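Local coordinates for protein cystathionine gamma-lyase (Saccharomyces cerevisiae, PDB 1N8P) that belongs to the Cys/Met metabolism family of PLP-dependent enzymes and holds pyridoxal-5'-phosphate in a pocket formed with a neighbouring subunit, at residues 181-186 and 251-256; 256-261 and 298-303; 68-73 and 188-193; 58-63 and 73-78. All coordinates share one frame; numbering follows the deposited sequence.

Interaction 1: 181-186 and 251-256; sequences FLSPYI and KTLHLR. With PLP (pyridoxal-5'-phosphate), chain E.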
# COMPACT_ATOMS: atom_id res chain seq x y z
N PHE A 181 13.55 23.42 1.41
CA PHE A 181 14.99 23.10 1.37
C PHE A 181 15.76 22.96 2.68
O PHE A 181 16.79 22.30 2.72
CB PHE A 181 15.74 24.15 0.54
CG PHE A 181 15.44 24.08 -0.92
CD1 PHE A 181 14.27 23.47 -1.38
CD2 PHE A 181 16.30 24.67 -1.84
CE1 PHE A 181 13.98 23.46 -2.73
CE2 PHE A 181 16.02 24.67 -3.19
CZ PHE A 181 14.84 24.05 -3.64
N LEU A 182 15.32 23.62 3.73
CA LEU A 182 16.02 23.49 5.00
C LEU A 182 15.28 22.51 5.91
O LEU A 182 15.92 21.79 6.66
CB LEU A 182 16.17 24.84 5.69
CG LEU A 182 17.08 25.88 5.02
CD1 LEU A 182 16.99 27.19 5.80
CD2 LEU A 182 18.53 25.38 5.01
N SER A 183 13.95 22.48 5.82
CA SER A 183 13.12 21.57 6.61
C SER A 183 12.95 21.95 8.09
O SER A 183 13.81 22.57 8.68
CB SER A 183 13.72 20.20 6.63
OG SER A 183 14.54 20.14 7.78
N PRO A 184 11.83 21.53 8.71
CA PRO A 184 11.65 21.86 10.12
C PRO A 184 12.94 21.78 10.96
O PRO A 184 13.22 22.65 11.75
CB PRO A 184 10.60 20.83 10.57
CG PRO A 184 9.69 20.79 9.35
CD PRO A 184 10.69 20.74 8.20
N TYR A 185 13.75 20.76 10.74
CA TYR A 185 14.97 20.60 11.52
C TYR A 185 15.93 21.80 11.57
O TYR A 185 16.28 22.28 12.63
CB TYR A 185 15.74 19.34 11.05
CG TYR A 185 16.92 19.02 11.95
CD1 TYR A 185 16.71 18.75 13.31
CD2 TYR A 185 18.23 19.07 11.48
CE1 TYR A 185 17.76 18.55 14.18
CE2 TYR A 185 19.29 18.87 12.36
CZ TYR A 185 19.04 18.61 13.72
OH TYR A 185 20.06 18.43 14.64
N ILE A 186 16.37 22.26 10.41
CA ILE A 186 17.31 23.35 10.31
C ILE A 186 16.74 24.72 10.65
O ILE A 186 17.46 25.56 11.14
CB ILE A 186 17.90 23.45 8.87
CG1 ILE A 186 18.69 22.17 8.55
CG2 ILE A 186 18.82 24.72 8.74
CD1 ILE A 186 19.30 22.19 7.19
N LYS A 251 9.96 10.62 10.72
CA LYS A 251 10.58 10.13 11.96
C LYS A 251 12.10 10.10 11.95
O LYS A 251 12.72 9.91 13.00
CB LYS A 251 10.07 8.71 12.31
CG LYS A 251 8.56 8.54 12.21
CD LYS A 251 7.90 8.49 13.56
CE LYS A 251 6.46 8.04 13.40
NZ LYS A 251 5.91 7.56 14.69
N THR A 252 12.70 10.23 10.78
CA THR A 252 14.16 10.20 10.67
C THR A 252 14.66 11.53 10.11
O THR A 252 15.85 11.70 9.89
CB THR A 252 14.64 9.04 9.76
OG1 THR A 252 13.75 8.90 8.65
CG2 THR A 252 14.64 7.70 10.51
N LEU A 253 13.73 12.47 9.91
CA LEU A 253 14.06 13.78 9.37
C LEU A 253 15.27 14.40 10.04
O LEU A 253 16.13 14.98 9.36
CB LEU A 253 12.89 14.74 9.54
CG LEU A 253 13.05 16.23 9.17
CD1 LEU A 253 13.33 16.41 7.69
CD2 LEU A 253 11.74 16.93 9.52
N HIS A 254 15.33 14.31 11.36
CA HIS A 254 16.46 14.89 12.06
C HIS A 254 17.74 14.12 11.79
O HIS A 254 18.80 14.73 11.67
CB HIS A 254 16.18 15.00 13.55
CG HIS A 254 15.80 13.71 14.17
ND1 HIS A 254 16.68 12.97 14.93
CD2 HIS A 254 14.68 12.96 14.05
CE1 HIS A 254 16.12 11.82 15.25
NE2 HIS A 254 14.91 11.79 14.72
N LEU A 255 17.68 12.80 11.70
CA LEU A 255 18.91 12.07 11.40
C LEU A 255 19.34 12.29 9.93
O LEU A 255 20.50 12.55 9.65
CB LEU A 255 18.75 10.58 11.68
CG LEU A 255 18.43 10.29 13.15
CD1 LEU A 255 18.36 8.80 13.36
CD2 LEU A 255 19.50 10.91 14.04
N ARG A 256 18.40 12.21 9.00
CA ARG A 256 18.73 12.42 7.60
C ARG A 256 19.28 13.82 7.33
O ARG A 256 20.36 13.96 6.81
CB ARG A 256 17.51 12.19 6.70
CG ARG A 256 17.06 10.77 6.64
CD ARG A 256 15.95 10.60 5.63
NE ARG A 256 14.62 10.80 6.16
CZ ARG A 256 13.96 11.95 6.11
NH1 ARG A 256 14.52 12.99 5.56
NH2 ARG A 256 12.71 12.03 6.55
N1 PLP E . 8.44 24.41 -3.95
C2 PLP E . 9.77 24.08 -3.78
C2A PLP E . 10.61 25.12 -3.05
C3 PLP E . 10.20 22.75 -4.32
O3 PLP E . 11.51 22.50 -4.06
C4 PLP E . 9.26 21.90 -4.98
C4A PLP E . 9.71 20.59 -5.56
C5 PLP E . 7.86 22.39 -5.10
C6 PLP E . 7.50 23.62 -4.58
C5A PLP E . 6.82 21.46 -5.73
O4P PLP E . 6.13 20.65 -4.80
P PLP E . 4.98 19.71 -5.28
O1P PLP E . 4.70 18.91 -4.11
O2P PLP E . 5.57 18.89 -6.41
O3P PLP E . 3.96 20.63 -5.74
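The ring of Tyr185 lies against the backbone of His254 at the start of helix 253-271. His254 CA stands over one face of the ring, 4.3 Å from its centroid and 20° off the normal, in a CH-pi contact displaced toward the rim. His254 CB lies 3.8 Å from Tyr185 CD1. With CG anti to its own backbone N (chi1 -172°), Tyr185 places the ring against this first turn, where a flat aromatic can lay its face on CA and CB of His254.

Leu253 supplies the remaining van der Waals contact, dividing its two methyls between neighbours: CD2 sits 4.2 Å from Pro184 CD, the two side chains crossing at about a right angle, while CD1 is 3.9 Å from Ser183 OG. A branched residue can serve both partners at once.

The polar contacts of Arg256 stay within its segment or go beyond the pair. Arg256 NE bonds Thr252 OG1 at 3.3 Å, one turn earlier, and Arg256 NH1 reaches Tyr204 O; the guanidinium therefore spans the beginning of the helix and a nearby loop.

At the far end of 181-186, Phe181 turns its ring edge toward the pyridoxal-5'-phosphate, with O3 of PLP near the ring plane and 3.0 Å from Phe181 CE1. The segment that carries Phe181 at the pocket thus rests, two to four residues later, on helix 253-271. Leu67 of helix 55-67 packs on both Pro184 and Leu253, Phe8 of helix 8-14 meets the Tyr185 ring edge-to-face, and across the subunit interface Thr252 touches Arg256 of the second subunit.

Interaction 2: 256-261 and 298-303; sequences RVRQAA and QHRDAL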
# COMPACT_ATOMS: atom_id res chain seq x y z
N ARG A 256 18.40 12.21 9.00
CA ARG A 256 18.73 12.42 7.60
C ARG A 256 19.28 13.82 7.33
O ARG A 256 20.36 13.96 6.81
CB ARG A 256 17.51 12.19 6.70
CG ARG A 256 17.06 10.77 6.64
CD ARG A 256 15.95 10.60 5.63
NE ARG A 256 14.62 10.80 6.16
CZ ARG A 256 13.96 11.95 6.11
NH1 ARG A 256 14.52 12.99 5.56
NH2 ARG A 256 12.71 12.03 6.55
N VAL A 257 18.52 14.85 7.67
CA VAL A 257 18.93 16.23 7.45
C VAL A 257 20.23 16.62 8.13
O VAL A 257 20.97 17.48 7.65
CB VAL A 257 17.85 17.16 7.94
CG1 VAL A 257 18.34 18.56 7.94
CG2 VAL A 257 16.62 17.02 7.05
N ARG A 258 20.53 15.98 9.25
CA ARG A 258 21.75 16.26 10.00
C ARG A 258 22.95 15.76 9.20
O ARG A 258 23.99 16.40 9.17
CB ARG A 258 21.70 15.55 11.37
CG ARG A 258 22.79 15.94 12.37
CD ARG A 258 22.52 17.31 12.93
NE ARG A 258 23.63 17.81 13.74
CZ ARG A 258 23.74 19.08 14.12
NH1 ARG A 258 22.82 19.97 13.78
NH2 ARG A 258 24.78 19.46 14.85
N GLN A 259 22.79 14.60 8.57
CA GLN A 259 23.84 13.97 7.80
C GLN A 259 24.02 14.64 6.43
O GLN A 259 25.13 14.94 6.00
CB GLN A 259 23.47 12.51 7.62
CG GLN A 259 24.48 11.71 6.84
CD GLN A 259 25.72 11.54 7.60
OE1 GLN A 259 25.68 11.24 8.78
NE2 GLN A 259 26.85 11.73 6.95
N ALA A 260 22.92 14.87 5.74
CA ALA A 260 22.97 15.48 4.43
C ALA A 260 23.66 16.84 4.52
O ALA A 260 24.35 17.26 3.61
CB ALA A 260 21.55 15.62 3.87
N ALA A 261 23.49 17.50 5.65
CA ALA A 261 24.08 18.82 5.85
C ALA A 261 25.61 18.74 6.11
O ALA A 261 26.38 19.44 5.44
CB ALA A 261 23.34 19.54 7.01
N GLN A 298 19.04 32.13 11.69
CA GLN A 298 17.84 31.38 11.29
C GLN A 298 18.03 29.86 11.19
O GLN A 298 17.09 29.09 11.42
CB GLN A 298 17.31 31.94 9.97
CG GLN A 298 16.31 33.05 10.18
CD GLN A 298 15.94 33.78 8.91
OE1 GLN A 298 15.03 34.61 8.93
NE2 GLN A 298 16.63 33.50 7.81
N HIS A 299 19.26 29.44 10.88
CA HIS A 299 19.62 28.05 10.72
C HIS A 299 20.14 27.38 11.99
O HIS A 299 21.07 27.87 12.60
CB HIS A 299 20.74 27.90 9.69
CG HIS A 299 20.35 28.32 8.31
ND1 HIS A 299 20.89 27.72 7.18
CD2 HIS A 299 19.48 29.25 7.87
CE1 HIS A 299 20.35 28.26 6.11
NE2 HIS A 299 19.49 29.19 6.49
N ARG A 300 19.60 26.22 12.34
CA ARG A 300 20.09 25.47 13.49
C ARG A 300 21.58 25.13 13.33
O ARG A 300 22.02 24.66 12.28
CB ARG A 300 19.32 24.17 13.66
CG ARG A 300 19.88 23.29 14.77
CD ARG A 300 19.17 21.94 14.76
NE ARG A 300 17.72 22.12 14.81
CZ ARG A 300 17.02 22.05 15.92
NH1 ARG A 300 17.65 21.81 17.06
NH2 ARG A 300 15.71 22.24 15.90
N ASP A 301 22.34 25.37 14.39
CA ASP A 301 23.77 25.08 14.41
C ASP A 301 24.53 25.62 13.22
O ASP A 301 25.71 25.33 13.04
CB ASP A 301 23.97 23.58 14.53
CG ASP A 301 23.48 23.05 15.84
OD1 ASP A 301 23.93 23.56 16.88
OD2 ASP A 301 22.64 22.13 15.85
N ALA A 302 23.84 26.44 12.45
CA ALA A 302 24.40 27.06 11.25
C ALA A 302 24.58 26.04 10.11
O ALA A 302 25.50 26.17 9.29
CB ALA A 302 25.71 27.75 11.57
N LEU A 303 23.69 25.03 10.08
CA LEU A 303 23.74 24.00 9.06
C LEU A 303 23.35 24.63 7.73
O LEU A 303 22.35 25.35 7.66
CB LEU A 303 22.80 22.85 9.43
CG LEU A 303 23.17 22.03 10.68
CD1 LEU A 303 22.02 21.12 11.11
CD2 LEU A 303 24.39 21.24 10.40
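Leu303 places its CD2 methyl over one face of the Arg258 guanidinium, 3.9 Å from Arg258 NH1, and the two side chains cross at about a right angle. The same methyl lies 3.9 Å from Ala261 CB, one turn further along helix 253-271. A small alanine suits that position, since it lets the loop come close to the helix, while leucine is long enough to cover both neighbours.

At its edge the guanidinium forms a salt bridge. The Arg258 chain is bent at chi2 (74°), which sets the position of CD, and NH1 donates to Asp301 OD2 at 3.0 Å, with an N-H...O angle of 139°. The approach is from the anti side of the oxygen and well out of the carboxylate plane, and the guanidinium and carboxylate planes stand 77° apart, so this is a single, rather bent bond and not a paired side-on grip. Asp301 is exposed and Arg258 partly so; solvent probably shares these charges. Arg300 NE is 5.6 Å from Arg258 NH1, and Asp301 may soften that like-charge proximity; Arg300 NE itself probably bonds Tyr185 O.

The loop holds its own shape: His299 ND1 bonds Leu303 O at 2.8 Å, nearly in the imidazole plane.

This loop leaves helix 292-298 and leads to strand 307-312, resting on helix 253-271 as it goes. Tyr185 of helix 183-186 packs against both Arg258 and Leu303.

Interaction 3: 68-73 and 188-193; sequences ENAQYG and NPLNFG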
# COMPACT_ATOMS: atom_id res chain seq x y z
N GLU A 68 7.43 22.23 13.46
CA GLU A 68 7.53 23.59 12.97
C GLU A 68 7.26 24.61 14.08
O GLU A 68 7.04 25.78 13.79
CB GLU A 68 6.57 23.81 11.83
CG GLU A 68 7.01 24.91 10.90
CD GLU A 68 8.39 24.64 10.31
OE1 GLU A 68 8.50 23.74 9.46
OE2 GLU A 68 9.36 25.31 10.72
N ASN A 69 7.30 24.16 15.33
CA ASN A 69 7.05 25.01 16.50
C ASN A 69 5.83 25.82 16.24
O ASN A 69 5.84 27.03 16.42
CB ASN A 69 8.21 25.97 16.76
CG ASN A 69 8.06 26.73 18.07
OD1 ASN A 69 7.60 26.16 19.05
ND2 ASN A 69 8.47 27.99 18.09
N ALA A 70 4.77 25.17 15.80
CA ALA A 70 3.54 25.86 15.46
C ALA A 70 2.28 25.26 16.06
O ALA A 70 2.21 24.08 16.39
CB ALA A 70 3.41 25.93 13.94
N GLN A 71 1.26 26.09 16.16
CA GLN A 71 0.01 25.64 16.71
C GLN A 71 -0.81 24.82 15.72
O GLN A 71 -1.46 23.85 16.10
CB GLN A 71 -0.80 26.86 17.18
CG GLN A 71 -0.29 27.50 18.47
CD GLN A 71 -0.54 26.62 19.66
OE1 GLN A 71 -1.69 26.30 19.98
NE2 GLN A 71 0.54 26.20 20.33
N TYR A 72 -0.74 25.19 14.44
CA TYR A 72 -1.52 24.51 13.42
C TYR A 72 -0.78 23.94 12.19
O TYR A 72 0.27 24.43 11.79
CB TYR A 72 -2.64 25.45 12.95
CG TYR A 72 -3.41 26.06 14.10
CD1 TYR A 72 -3.00 27.27 14.69
CD2 TYR A 72 -4.53 25.41 14.65
CE1 TYR A 72 -3.69 27.82 15.78
CE2 TYR A 72 -5.22 25.95 15.74
CZ TYR A 72 -4.80 27.15 16.30
OH TYR A 72 -5.47 27.67 17.38
N GLY A 73 -1.37 22.89 11.61
CA GLY A 73 -0.83 22.25 10.41
C GLY A 73 -1.95 21.82 9.47
O GLY A 73 -3.09 21.60 9.89
N ASN A 188 12.98 27.30 11.68
CA ASN A 188 11.57 27.50 12.03
C ASN A 188 11.15 28.94 11.78
O ASN A 188 11.05 29.74 12.73
CB ASN A 188 11.34 27.15 13.50
CG ASN A 188 11.42 25.68 13.77
OD1 ASN A 188 11.59 25.27 14.91
ND2 ASN A 188 11.27 24.88 12.74
N PRO A 189 10.89 29.29 10.49
CA PRO A 189 10.49 30.62 10.06
C PRO A 189 9.44 31.35 10.91
O PRO A 189 9.46 32.57 10.95
CB PRO A 189 10.04 30.39 8.61
CG PRO A 189 10.94 29.30 8.17
CD PRO A 189 10.92 28.36 9.34
N LEU A 190 8.54 30.63 11.58
CA LEU A 190 7.55 31.34 12.41
C LEU A 190 8.27 32.15 13.49
O LEU A 190 7.93 33.31 13.73
CB LEU A 190 6.55 30.39 13.06
CG LEU A 190 5.75 29.56 12.07
CD1 LEU A 190 4.57 28.87 12.78
CD2 LEU A 190 5.29 30.49 10.95
N ASN A 191 9.28 31.55 14.12
CA ASN A 191 10.06 32.21 15.15
C ASN A 191 10.77 33.41 14.59
O ASN A 191 11.71 33.91 15.19
CB ASN A 191 11.10 31.28 15.73
CG ASN A 191 10.50 30.04 16.29
OD1 ASN A 191 9.28 29.92 16.39
ND2 ASN A 191 11.35 29.09 16.68
N PHE A 192 10.35 33.87 13.43
CA PHE A 192 11.01 35.02 12.82
C PHE A 192 10.01 35.93 12.13
O PHE A 192 10.34 36.57 11.13
CB PHE A 192 12.07 34.57 11.82
CG PHE A 192 13.15 33.70 12.42
CD1 PHE A 192 12.98 32.32 12.51
CD2 PHE A 192 14.32 34.27 12.92
CE1 PHE A 192 13.95 31.52 13.08
CE2 PHE A 192 15.32 33.48 13.51
CZ PHE A 192 15.14 32.11 13.59
N GLY A 193 8.80 35.98 12.68
CA GLY A 193 7.77 36.83 12.13
C GLY A 193 7.44 36.41 10.73
O GLY A 193 7.88 37.01 9.75
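Asn69 is the C' residue of the Schellman motif that ends helix 55-67, and its side chain reaches across to Asn191. Its positive phi is one that asparagine tolerates better than most residues. The bond runs from Asn69 ND2 to Asn191 OD1 at 2.7 Å, with an N-H...O angle of 147°. The acceptor lies in the amide plane of Asn69, but the two amide planes are almost perpendicular, so the side chains meet through one N-H and one carbonyl oxygen and not as a doubly bonded amide pair.

A second crossing bond is weaker. Asn188 ND2 approaches Glu68 OE2 at 2.8 Å, yet the angle of only 127° shows the N-H pointing well off the oxygen; the same nitrogen also makes a weak bond to Leu67 O. The Glu68 chain, bent at chi2 (58°), brings its carboxylate alongside Asn188. The other oxygen, Glu68 OE1, takes the stronger bond, from His199 NE2, and a weak one from Asn179 ND2. Both oxygens of this buried carboxylate therefore have donors.

The backbone of 188-193 is tied into a tight turn. Asn191 N bonds Asn188 O at 2.9 Å, and Gly193 N bonds Leu190 O at 3.0 Å.

Val197 of strand 196-200 packs on Glu68, Pro189 and Leu190, so the junction between helix 55-67 and strand 72-76 rests on the turn before strand 196-200. Leu190 supplies the apolar link, its CD1 lying 3.4 Å from Ala70 CB and 4.1 Å from Glu68 O.

Interaction 4: 58-63 and 73-78; sequences ENLERA and GLAFSS. With PLP (pyridoxal-5'-phosphate), chain E.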
# COMPACT_ATOMS: atom_id res chain seq x y z
N GLU A 58 -4.61 14.22 9.87
CA GLU A 58 -4.58 14.93 11.15
C GLU A 58 -3.32 14.64 11.94
O GLU A 58 -2.60 15.54 12.35
CB GLU A 58 -5.79 14.55 11.98
CG GLU A 58 -5.93 15.32 13.27
CD GLU A 58 -6.93 14.67 14.21
OE1 GLU A 58 -6.58 13.62 14.81
OE2 GLU A 58 -8.06 15.21 14.33
N ASN A 59 -3.02 13.37 12.15
CA ASN A 59 -1.82 13.06 12.91
C ASN A 59 -0.58 13.60 12.25
O ASN A 59 0.33 14.03 12.94
CB ASN A 59 -1.67 11.55 13.11
CG ASN A 59 -2.60 11.01 14.17
OD1 ASN A 59 -2.98 11.72 15.12
ND2 ASN A 59 -2.97 9.74 14.03
N LEU A 60 -0.53 13.56 10.92
CA LEU A 60 0.63 14.07 10.20
C LEU A 60 0.72 15.53 10.53
O LEU A 60 1.72 16.00 11.06
CB LEU A 60 0.45 13.89 8.69
CG LEU A 60 1.25 14.78 7.72
CD1 LEU A 60 2.72 14.54 7.89
CD2 LEU A 60 0.82 14.51 6.28
N GLU A 61 -0.36 16.23 10.22
CA GLU A 61 -0.48 17.65 10.49
C GLU A 61 -0.01 18.06 11.89
O GLU A 61 0.71 19.03 12.04
CB GLU A 61 -1.93 18.08 10.24
CG GLU A 61 -2.33 17.92 8.77
CD GLU A 61 -3.75 18.31 8.52
OE1 GLU A 61 -4.48 18.44 9.53
OE2 GLU A 61 -4.16 18.48 7.35
N ARG A 62 -0.41 17.32 12.91
CA ARG A 62 0.00 17.62 14.28
C ARG A 62 1.50 17.53 14.38
O ARG A 62 2.17 18.39 14.97
CB ARG A 62 -0.60 16.62 15.26
CG ARG A 62 -2.11 16.67 15.41
CD ARG A 62 -2.54 15.62 16.41
NE ARG A 62 -3.97 15.36 16.34
CZ ARG A 62 -4.91 16.16 16.85
NH1 ARG A 62 -4.56 17.27 17.49
NH2 ARG A 62 -6.19 15.84 16.72
N ALA A 63 2.04 16.45 13.81
CA ALA A 63 3.48 16.23 13.86
C ALA A 63 4.23 17.35 13.14
O ALA A 63 5.12 17.95 13.73
CB ALA A 63 3.83 14.88 13.26
N GLY A 73 -1.37 22.89 11.61
CA GLY A 73 -0.83 22.25 10.41
C GLY A 73 -1.95 21.82 9.47
O GLY A 73 -3.09 21.60 9.89
N LEU A 74 -1.64 21.71 8.19
CA LEU A 74 -2.63 21.31 7.17
C LEU A 74 -1.93 20.69 5.96
O LEU A 74 -1.07 21.31 5.35
CB LEU A 74 -3.46 22.52 6.69
CG LEU A 74 -4.42 23.23 7.65
CD1 LEU A 74 -5.00 24.40 6.91
CD2 LEU A 74 -5.53 22.29 8.12
N ALA A 75 -2.28 19.46 5.61
CA ALA A 75 -1.62 18.85 4.47
C ALA A 75 -2.50 19.00 3.27
O ALA A 75 -3.69 19.22 3.41
CB ALA A 75 -1.35 17.41 4.74
N PHE A 76 -1.89 18.91 2.10
CA PHE A 76 -2.61 19.01 0.82
C PHE A 76 -1.95 18.09 -0.22
O PHE A 76 -0.88 17.53 0.02
CB PHE A 76 -2.61 20.46 0.30
CG PHE A 76 -3.27 21.45 1.24
CD1 PHE A 76 -2.51 22.12 2.20
CD2 PHE A 76 -4.63 21.72 1.14
CE1 PHE A 76 -3.12 23.05 3.06
CE2 PHE A 76 -5.25 22.66 1.99
CZ PHE A 76 -4.49 23.32 2.95
N SER A 77 -2.60 17.93 -1.38
CA SER A 77 -2.09 17.08 -2.45
C SER A 77 -0.64 17.36 -2.81
O SER A 77 0.15 16.46 -2.97
CB SER A 77 -2.93 17.30 -3.69
OG SER A 77 -4.31 17.25 -3.39
N SER A 78 -0.28 18.63 -2.90
CA SER A 78 1.09 18.99 -3.28
C SER A 78 1.52 20.30 -2.65
O SER A 78 0.70 21.00 -2.04
CB SER A 78 1.21 19.14 -4.82
OG SER A 78 0.04 19.72 -5.42
N1 PLP E . 8.44 24.41 -3.95
C2 PLP E . 9.77 24.08 -3.78
C2A PLP E . 10.61 25.12 -3.05
C3 PLP E . 10.20 22.75 -4.32
O3 PLP E . 11.51 22.50 -4.06
C4 PLP E . 9.26 21.90 -4.98
C4A PLP E . 9.71 20.59 -5.56
C5 PLP E . 7.86 22.39 -5.10
C6 PLP E . 7.50 23.62 -4.58
C5A PLP E . 6.82 21.46 -5.73
O4P PLP E . 6.13 20.65 -4.80
P PLP E . 4.98 19.71 -5.28
O1P PLP E . 4.70 18.91 -4.11
O2P PLP E . 5.57 18.89 -6.41
O3P PLP E . 3.96 20.63 -5.74
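The strand that leads into the phosphate end of the pyridoxal-5'-phosphate pocket is held to helix 55-67 by Glu61, whose carboxylate takes the backbone N-H of Ala75. The bond from Ala75 N to Glu61 OE2 is 2.7 Å long and nearly straight at 163°. It arrives on the anti side of the oxygen, somewhat out of the carboxylate plane. Glu61 CG is anti to the carbonyl carbon (chi1 -64°), and beyond it the chain is extended; a residue of this length spans the distance from helix to strand. Strand 72-76 is outermost in its sheet within this chain: Leu74 and Phe76 bond to strand 214-218, and Glu61 occupies the N-H of the residue between them. A long, weak ion pair joins Glu61 OE2 to Arg57 as well.

Apolar contact comes from Leu60, whose CD2 lies 3.9 Å from Ala75 CB. At Gly73, having no side chain allows the backbones to draw close, its CA standing 4.6 Å from Glu61 CA. The axes of 58-63 and 73-76 approach to 6.7 Å, their N-to-C directions 127° apart, nearer antiparallel than parallel.

Past the strand, Ser78 is the N-cap of helix 79-88, its OG bonded to Ala81 N and to Gly235 O of the third subunit, and its CB lies 3.3 Å from O3P of PLP.

Leu74 packs on helix 221-234 and Phe76 on helices 221-234 and 79-88, while Ala75 touches Val215 of strand 214-218.

Overall arrangement
Interactions 1 and 2 lie side by side, centres about 8 Å apart, sharing Arg256 and helix 253-271; Tyr185 O of one probably bonds Arg300 NE of the other at 2.6 Å. Interaction 3 joins this pair to the earlier part of the chain: Pro184 CG of interaction 1 packs 3.2 Å from Glu68 OE1, and Gln298 CG of interaction 2 is 3.5 Å from Phe192 CE2. Through Gly73, interaction 3 runs on into interaction 4, their centres about 14 Å apart. Interactions 1 and 4 do not touch, their centres about 16 Å apart, but both reach pyridoxal-5'-phosphate: Phe181 meets its O3, and Ser78 lies by its phosphate.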